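Local coordinates for erythrocyte membrane protein 1 (Plasmodium falciparum, PDB 6S8T) that probably binds host cell-surface receptors, here through the DBLbeta domain of a PfEMP1 adhesin that recognises ICAM-1 during cytoadhesion of infected erythrocytes, at residues Gln172-Arg183 and Leu271-Asn281. Sequence-based numbering, arbitrary orientation.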
loop_
_atom_site.group_PDB
_atom_site.type_symbol
_atom_site.label_atom_id
_atom_site.label_comp_id
_atom_site.label_asym_id
_atom_site.label_seq_id
_atom_site.Cartn_x
_atom_site.Cartn_y
_atom_site.Cartn_z
ATOM N N GLN A 172 -10.707 14.755 12.417
ATOM C CA GLN A 172 -9.247 14.702 12.399
ATOM C C GLN A 172 -8.744 13.317 12.012
ATOM O O GLN A 172 -7.752 13.193 11.285
ATOM C CB GLN A 172 -8.690 15.109 13.763
ATOM C CG GLN A 172 -8.906 16.572 14.118
ATOM C CD GLN A 172 -7.900 17.489 13.450
ATOM O OE1 GLN A 172 -6.730 17.138 13.301
ATOM N NE2 GLN A 172 -8.351 18.670 13.042
ATOM N N LYS A 173 -9.413 12.263 12.488
ATOM C CA LYS A 173 -8.942 10.912 12.210
ATOM C C LYS A 173 -9.192 10.513 10.761
ATOM O O LYS A 173 -8.427 9.722 10.196
ATOM C CB LYS A 173 -9.596 9.913 13.167
ATOM C CG LYS A 173 -11.061 9.610 12.890
ATOM C CD LYS A 173 -11.625 8.671 13.947
ATOM C CE LYS A 173 -10.749 7.433 14.106
ATOM N NZ LYS A 173 -11.170 6.577 15.252
ATOM N N ASP A 174 -10.245 11.048 10.141
ATOM C CA ASP A 174 -10.492 10.748 8.736
ATOM C C ASP A 174 -9.515 11.483 7.828
ATOM O O ASP A 174 -9.145 10.960 6.772
ATOM C CB ASP A 174 -11.933 11.098 8.365
ATOM C CG ASP A 174 -12.947 10.225 9.078
ATOM O OD1 ASP A 174 -12.645 9.033 9.318
ATOM O OD2 ASP A 174 -14.044 10.730 9.401
ATOM N N GLN A 175 -9.089 12.688 8.217
ATOM C CA GLN A 175 -8.082 13.395 7.432
ATOM C C GLN A 175 -6.759 12.638 7.430
ATOM O O GLN A 175 -6.118 12.500 6.381
ATOM C CB GLN A 175 -7.894 14.816 7.963
ATOM C CG GLN A 175 -9.131 15.695 7.839
ATOM C CD GLN A 175 -8.862 17.157 8.154
ATOM O OE1 GLN A 175 -8.083 17.819 7.470
ATOM N NE2 GLN A 175 -9.512 17.668 9.194
ATOM N N GLU A 176 -6.338 12.128 8.589
ATOM C CA GLU A 176 -5.094 11.368 8.641
ATOM C C GLU A 176 -5.196 10.084 7.826
ATOM O O GLU A 176 -4.233 9.686 7.161
ATOM C CB GLU A 176 -4.721 11.065 10.091
ATOM C CG GLU A 176 -3.645 11.986 10.639
ATOM C CD GLU A 176 -3.304 11.691 12.083
ATOM O OE1 GLU A 176 -4.238 11.455 12.879
ATOM O OE2 GLU A 176 -2.101 11.686 12.421
ATOM N N SER A 177 -6.359 9.431 7.855
ATOM C CA SER A 177 -6.545 8.217 7.068
ATOM C C SER A 177 -6.445 8.505 5.573
ATOM O O SER A 177 -5.899 7.694 4.815
ATOM C CB SER A 177 -7.893 7.579 7.413
ATOM O OG SER A 177 -8.067 6.338 6.752
ATOM N N ILE A 178 -6.961 9.658 5.131
ATOM C CA ILE A 178 -6.847 10.041 3.725
ATOM C C ILE A 178 -5.399 10.364 3.376
ATOM O O ILE A 178 -4.910 10.003 2.298
ATOM C CB ILE A 178 -7.778 11.229 3.412
ATOM C CG1 ILE A 178 -9.244 10.857 3.635
ATOM C CG2 ILE A 178 -7.581 11.703 1.984
ATOM C CD1 ILE A 178 -10.211 12.018 3.408
ATOM N N CYS A 179 -4.692 11.054 4.276
ATOM C CA CYS A 179 -3.286 11.360 4.035
ATOM C C CYS A 179 -2.457 10.083 3.905
ATOM O O CYS A 179 -1.568 9.997 3.048
ATOM C CB CYS A 179 -2.747 12.263 5.153
ATOM S SG CYS A 179 -3.437 13.965 5.169
ATOM N N ARG A 180 -2.745 9.070 4.732
ATOM C CA ARG A 180 -2.010 7.807 4.639
ATOM C C ARG A 180 -2.288 7.098 3.316
ATOM O O ARG A 180 -1.381 6.496 2.729
ATOM C CB ARG A 180 -2.360 6.890 5.816
ATOM C CG ARG A 180 -1.678 7.250 7.136
ATOM C CD ARG A 180 -1.834 6.144 8.182
ATOM N NE ARG A 180 -3.234 5.830 8.463
ATOM C CZ ARG A 180 -3.959 6.407 9.418
ATOM N NH1 ARG A 180 -5.227 6.056 9.595
ATOM N NH2 ARG A 180 -3.422 7.338 10.196
ATOM N N ALA A 181 -3.536 7.155 2.835
ATOM C CA ALA A 181 -3.883 6.491 1.581
ATOM C C ALA A 181 -3.133 7.100 0.403
ATOM O O ALA A 181 -2.721 6.382 -0.517
ATOM C CB ALA A 181 -5.393 6.561 1.349
ATOM N N VAL A 182 -2.952 8.423 0.410
ATOM C CA VAL A 182 -2.178 9.068 -0.647
ATOM C C VAL A 182 -0.701 8.688 -0.540
ATOM O O VAL A 182 -0.010 8.561 -1.557
ATOM C CB VAL A 182 -2.393 10.594 -0.602
ATOM C CG1 VAL A 182 -1.575 11.297 -1.677
ATOM C CG2 VAL A 182 -3.881 10.928 -0.771
ATOM N N ARG A 183 -0.195 8.481 0.679
ATOM C CA ARG A 183 1.189 8.040 0.831
ATOM C C ARG A 183 1.359 6.596 0.373
ATOM O O ARG A 183 2.383 6.246 -0.227
ATOM C CB ARG A 183 1.638 8.215 2.283
ATOM C CG ARG A 183 1.709 9.673 2.716
ATOM C CD ARG A 183 1.825 9.821 4.225
ATOM N NE ARG A 183 3.004 9.139 4.753
ATOM C CZ ARG A 183 3.377 9.176 6.027
ATOM N NH1 ARG A 183 2.664 9.871 6.906
ATOM N NH2 ARG A 183 4.463 8.523 6.419
ATOM N N LEU A 271 -6.709 19.955 2.132
ATOM C CA LEU A 271 -7.084 19.511 3.467
ATOM C C LEU A 271 -6.520 20.463 4.515
ATOM O O LEU A 271 -5.448 21.051 4.336
ATOM C CB LEU A 271 -6.582 18.088 3.724
ATOM C CG LEU A 271 -7.439 16.911 3.240
ATOM C CD1 LEU A 271 -7.641 16.936 1.732
ATOM C CD2 LEU A 271 -6.822 15.589 3.669
ATOM N N LYS A 272 -7.254 20.611 5.621
ATOM C CA LYS A 272 -6.874 21.602 6.622
ATOM C C LYS A 272 -5.848 21.074 7.619
ATOM O O LYS A 272 -5.016 21.847 8.106
ATOM C CB LYS A 272 -8.113 22.100 7.364
ATOM C CG LYS A 272 -9.021 22.987 6.520
ATOM C CD LYS A 272 -10.042 23.713 7.373
ATOM C CE LYS A 272 -10.867 24.681 6.537
ATOM N NZ LYS A 272 -11.801 25.489 7.377
ATOM N N LYS A 273 -5.886 19.783 7.942
ATOM C CA LYS A 273 -4.936 19.235 8.899
ATOM C C LYS A 273 -3.531 19.242 8.311
ATOM O O LYS A 273 -3.320 18.868 7.153
ATOM C CB LYS A 273 -5.335 17.816 9.302
ATOM C CG LYS A 273 -4.496 17.244 10.435
ATOM C CD LYS A 273 -4.972 15.859 10.834
ATOM C CE LYS A 273 -4.128 15.296 11.966
ATOM N NZ LYS A 273 -4.191 16.146 13.185
ATOM N N SER A 274 -2.562 19.674 9.119
ATOM C CA SER A 274 -1.195 19.836 8.650
ATOM C C SER A 274 -0.155 19.132 9.510
ATOM O O SER A 274 1.039 19.226 9.203
ATOM C CB SER A 274 -0.841 21.329 8.551
ATOM O OG SER A 274 -1.086 21.991 9.780
ATOM N N ASN A 275 -0.560 18.438 10.571
ATOM C CA ASN A 275 0.361 17.699 11.425
ATOM C C ASN A 275 0.027 16.206 11.364
ATOM O O ASN A 275 -0.790 15.762 10.552
ATOM C CB ASN A 275 0.327 18.238 12.861
ATOM C CG ASN A 275 -1.075 18.267 13.454
ATOM O OD1 ASN A 275 -2.013 17.686 12.906
ATOM N ND2 ASN A 275 -1.218 18.944 14.589
ATOM N N GLY A 276 0.672 15.431 12.235
ATOM C CA GLY A 276 0.468 13.993 12.218
ATOM C C GLY A 276 0.926 13.392 10.906
ATOM O O GLY A 276 1.951 13.784 10.338
ATOM N N ASP A 277 0.146 12.432 10.402
ATOM C CA ASP A 277 0.464 11.789 9.133
ATOM C C ASP A 277 0.282 12.711 7.935
ATOM O O ASP A 277 0.682 12.340 6.826
ATOM C CB ASP A 277 -0.390 10.531 8.956
ATOM C CG ASP A 277 0.008 9.416 9.910
ATOM O OD1 ASP A 277 1.175 9.403 10.353
ATOM O OD2 ASP A 277 -0.842 8.553 10.213
ATOM N N CYS A 278 -0.302 13.895 8.122
ATOM C CA CYS A 278 -0.459 14.868 7.049
ATOM C C CYS A 278 0.671 15.891 7.001
ATOM O O CYS A 278 0.528 16.918 6.329
ATOM C CB CYS A 278 -1.795 15.605 7.182
ATOM S SG CYS A 278 -3.291 14.575 7.111
ATOM N N HIS A 279 1.789 15.648 7.689
ATOM C CA HIS A 279 2.814 16.681 7.785
ATOM C C HIS A 279 3.742 16.724 6.576
ATOM O O HIS A 279 4.650 17.562 6.549
ATOM C CB HIS A 279 3.631 16.514 9.074
ATOM C CG HIS A 279 4.721 15.491 8.982
ATOM N ND1 HIS A 279 4.519 14.160 9.282
ATOM C CD2 HIS A 279 6.026 15.607 8.647
ATOM C CE1 HIS A 279 5.653 13.500 9.122
ATOM N NE2 HIS A 279 6.583 14.354 8.737
ATOM N N TYR A 280 3.534 15.862 5.579
ATOM C CA TYR A 280 4.235 15.952 4.304
ATOM C C TYR A 280 3.409 16.653 3.229
ATOM O O TYR A 280 3.825 16.685 2.066
ATOM C CB TYR A 280 4.635 14.558 3.807
ATOM C CG TYR A 280 5.646 13.847 4.677
ATOM C CD1 TYR A 280 6.954 14.303 4.771
ATOM C CD2 TYR A 280 5.297 12.711 5.394
ATOM C CE1 TYR A 280 7.882 13.653 5.563
ATOM C CE2 TYR A 280 6.218 12.052 6.188
ATOM C CZ TYR A 280 7.508 12.527 6.269
ATOM O OH TYR A 280 8.426 11.874 7.059
ATOM N N ASN A 281 2.252 17.218 3.590
ATOM C CA ASN A 281 1.353 17.766 2.580
ATOM C C ASN A 281 1.922 19.014 1.917
ATOM O O ASN A 281 1.701 19.226 0.720
ATOM C CB ASN A 281 -0.013 18.066 3.196
ATOM C CG ASN A 281 -0.776 16.808 3.565
ATOM O OD1 ASN A 281 -0.245 15.700 3.479
ATOM N ND2 ASN A 281 -2.025 16.974 3.988
#
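Cys179 and Cys278 form a disulfide that ties helix 172-194 to the loop Leu271-Asn281, with SG to SG at 2.0 Å and a C-S-S-C torsion of 99°. CD2 of Leu271 packs against this bridge, 4.0 Å from SG of Cys179, while ND2 of Asn281 approaches the same sulfur.

Charged groups gather around Asp277. NH2 of Arg180 meets its OD2 at 2.9 Å in a salt bridge, the oxygen lying in the guanidinium plane and the carboxylate turned almost perpendicular to it. Arg183 adds a long salt bridge to OD1 and a hydrogen bond from NH1 to the backbone O of Asp277 at 3.2 Å, received on a lone pair in the carbonyl plane. A bend at chi3 (59°) turns this second guanidinium toward Tyr280, where one face meets CE2 at the edge of the ring, the two planes 80° apart.

The remaining hydrogen bonds pair helix side chains mostly with loop backbone. OE2 of Glu176 takes the N-H of Asp277 at 3.1 Å on its anti lone pair, and OE1 of Gln175 accepts from N of Lys273 at 3.0 Å. Lys273 stretches its chain past CG of Glu176, then bends at its last torsion to put NZ 2.7 Å from OE1 of Gln172; Asn275 OD1 is a second acceptor for that ammonium.

Within this Duffy-binding domain the contact joins one helix to the link between helices 246-268 and 293-319. Glu303 on helix 293-319 pairs with Arg180, and Asp288 with Arg183 NE. Ile178 and Val182 pack on helix 137-163, while Trp261 and Gln265 of helix 246-268 bind the carbonyl of Tyr280.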